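Local coordinates for mandalate racemase/muconate lactonizing enzyme (Unidentified, PDB 4E4U), which is a putative member of the mandelate racemase/muconate lactonizing enzyme family in the enolase superfamily, probably acting on a carboxylate substrate, at residues Gly20-Phe25 and Tyr41-Gly46. Numbering follows the deposited sequence.
Sequences GMYWIF and YSATFG
Tyr22 reaches the 41-46 loop through one bridging water. Its hydroxyl OH gives its proton to the water oxygen at 2.7 Å, and the water spends both of its own hydrogens on the loop backbone, one on Ser42 O at 2.8 Å and the other on Phe45 O at 2.7 Å. The solvent molecule thus pins together two carbonyls three residues apart where the chain curls back on itself, and ties both to the strand. Direct approach of the hydroxyl to the second carbonyl is longer, 4.2 Å from Tyr22 OH to Phe45 O, so the polar link runs through the water. Tyr22 CG sits between the backbone N and the carbonyl carbon (chi1 52°). The OH end of the ring comes nearer the loop than the start of the side chain suggests.

The direct contacts are few, each setting a carbon against an oxygen at van der Waals distance. Ala43 CB lies 4.0 Å from Tyr22 OH, and Gly46 CA comes within 4.2 Å of the same oxygen. Two residues further along the strand, Ile24 points at the loop; its CG1 branch is extended (chi2 171°) and ends with CD1 3.9 Å from Ser42 O, a carbonyl already engaged by the water.

All the touching residues are buried in the N-terminal domain characteristic of this family. Strand 22-30 is the middle strand of its antiparallel three-stranded sheet, with a backbone hydrogen bond between Ile24 and Ile40 of strand 35-40, from which the loop departs. Gly46 occupies the N-cap position of helix 47-61, which packs on Tyr22 through Pro47 and on Ile24 through Ile54, while Asp56 of a second subunit accepts a hydrogen bond from Gly46 N.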
loop_
_atom_site.group_PDB
_atom_site.type_symbol
_atom_site.label_atom_id
_atom_site.label_comp_id
_atom_site.label_asym_id
_atom_site.label_seq_id
_atom_site.Cartn_x
_atom_site.Cartn_y
_atom_site.Cartn_z
ATOM N N GLY A 20 -7.542 -0.248 -43.211
ATOM C CA GLY A 20 -7.469 1.200 -43.094
ATOM C C GLY A 20 -7.377 1.946 -44.410
ATOM O O GLY A 20 -7.450 1.350 -45.480
ATOM N N MET A 21 -7.214 3.263 -44.332
ATOM C CA MET A 21 -7.226 4.104 -45.525
ATOM C C MET A 21 -5.911 4.121 -46.305
ATOM O O MET A 21 -5.913 4.241 -47.525
ATOM C CB MET A 21 -7.617 5.537 -45.149
ATOM C CG MET A 21 -8.977 5.664 -44.473
ATOM S SD MET A 21 -10.301 4.916 -45.442
ATOM C CE MET A 21 -10.214 5.873 -46.949
ATOM N N TYR A 22 -4.789 4.034 -45.605
ATOM C CA TYR A 22 -3.487 4.099 -46.263
ATOM C C TYR A 22 -2.447 3.421 -45.402
ATOM O O TYR A 22 -2.600 3.337 -44.183
ATOM C CB TYR A 22 -3.067 5.552 -46.566
ATOM C CG TYR A 22 -3.148 6.451 -45.358
ATOM C CD1 TYR A 22 -2.112 6.494 -44.424
ATOM C CD2 TYR A 22 -4.274 7.227 -45.121
ATOM C CE1 TYR A 22 -2.198 7.291 -43.292
ATOM C CE2 TYR A 22 -4.366 8.031 -44.002
ATOM C CZ TYR A 22 -3.333 8.055 -43.088
ATOM O OH TYR A 22 -3.449 8.855 -41.978
ATOM N N TRP A 23 -1.393 2.937 -46.045
ATOM C CA TRP A 23 -0.266 2.340 -45.340
ATOM C C TRP A 23 0.989 3.142 -45.631
ATOM O O TRP A 23 1.234 3.536 -46.773
ATOM C CB TRP A 23 -0.083 0.881 -45.760
ATOM C CG TRP A 23 -1.280 0.027 -45.462
ATOM C CD1 TRP A 23 -2.190 0.206 -44.451
ATOM C CD2 TRP A 23 -1.717 -1.131 -46.192
ATOM N NE1 TRP A 23 -3.152 -0.778 -44.502
ATOM C CE2 TRP A 23 -2.885 -1.609 -45.561
ATOM C CE3 TRP A 23 -1.226 -1.809 -47.313
ATOM C CZ2 TRP A 23 -3.580 -2.731 -46.027
ATOM C CZ3 TRP A 23 -1.913 -2.930 -47.768
ATOM C CH2 TRP A 23 -3.074 -3.378 -47.126
ATOM N N ILE A 24 1.773 3.391 -44.585
ATOM C CA ILE A 24 2.969 4.211 -44.699
ATOM C C ILE A 24 4.210 3.333 -44.706
ATOM O O ILE A 24 4.575 2.768 -43.672
ATOM C CB ILE A 24 3.074 5.204 -43.522
ATOM C CG1 ILE A 24 1.805 6.052 -43.409
ATOM C CG2 ILE A 24 4.297 6.087 -43.690
ATOM C CD1 ILE A 24 1.749 6.894 -42.139
ATOM N N PHE A 25 4.863 3.226 -45.861
ATOM C CA PHE A 25 6.062 2.401 -45.978
ATOM C C PHE A 25 7.307 3.259 -46.120
ATOM O O PHE A 25 7.265 4.330 -46.727
ATOM C CB PHE A 25 5.970 1.459 -47.185
ATOM C CG PHE A 25 4.793 0.524 -47.143
ATOM C CD1 PHE A 25 4.651 -0.400 -46.116
ATOM C CD2 PHE A 25 3.836 0.553 -48.151
ATOM C CE1 PHE A 25 3.566 -1.266 -46.087
ATOM C CE2 PHE A 25 2.760 -0.310 -48.128
ATOM C CZ PHE A 25 2.619 -1.217 -47.093
ATOM N N TYR A 41 3.099 3.118 -38.125
ATOM C CA TYR A 41 1.709 3.145 -37.681
ATOM C C TYR A 41 1.511 4.411 -36.867
ATOM O O TYR A 41 1.928 4.492 -35.706
ATOM C CB TYR A 41 1.372 1.912 -36.840
ATOM C CG TYR A 41 -0.109 1.694 -36.597
ATOM C CD1 TYR A 41 -0.934 1.268 -37.625
ATOM C CD2 TYR A 41 -0.677 1.886 -35.344
ATOM C CE1 TYR A 41 -2.282 1.050 -37.422
ATOM C CE2 TYR A 41 -2.034 1.664 -35.129
ATOM C CZ TYR A 41 -2.830 1.250 -36.179
ATOM O OH TYR A 41 -4.179 1.023 -36.000
ATOM N N SER A 42 0.908 5.419 -37.490
ATOM C CA SER A 42 0.692 6.701 -36.830
ATOM C C SER A 42 -0.279 7.525 -37.649
ATOM O O SER A 42 -0.047 7.763 -38.835
ATOM C CB SER A 42 2.012 7.464 -36.711
ATOM O OG SER A 42 1.853 8.615 -35.904
ATOM N N ALA A 43 -1.358 7.973 -37.017
ATOM C CA ALA A 43 -2.371 8.748 -37.727
ATOM C C ALA A 43 -2.872 9.948 -36.933
ATOM O O ALA A 43 -3.961 10.454 -37.193
ATOM C CB ALA A 43 -3.536 7.854 -38.153
ATOM N N THR A 44 -2.084 10.405 -35.964
ATOM C CA THR A 44 -2.391 11.670 -35.302
ATOM C C THR A 44 -2.552 12.774 -36.349
ATOM O O THR A 44 -3.484 13.591 -36.272
ATOM C CB THR A 44 -1.282 12.057 -34.324
ATOM O OG1 THR A 44 -1.042 10.971 -33.425
ATOM C CG2 THR A 44 -1.673 13.288 -33.524
ATOM N N PHE A 45 -1.634 12.775 -37.320
ATOM C CA PHE A 45 -1.627 13.721 -38.434
ATOM C C PHE A 45 -1.747 12.944 -39.729
ATOM O O PHE A 45 -1.318 11.790 -39.797
ATOM C CB PHE A 45 -0.326 14.531 -38.462
ATOM C CG PHE A 45 0.087 15.045 -37.120
ATOM C CD1 PHE A 45 -0.710 15.957 -36.438
ATOM C CD2 PHE A 45 1.265 14.612 -36.527
ATOM C CE1 PHE A 45 -0.335 16.428 -35.184
ATOM C CE2 PHE A 45 1.640 15.076 -35.273
ATOM C CZ PHE A 45 0.838 15.989 -34.599
ATOM N N GLY A 46 -2.311 13.585 -40.754
ATOM C CA GLY A 46 -2.512 12.965 -42.053
ATOM C C GLY A 46 -1.246 12.768 -42.865
ATOM O O GLY A 46 -0.186 13.279 -42.510
HETATM O O HOH W 1 -1.049 9.329 -40.943
#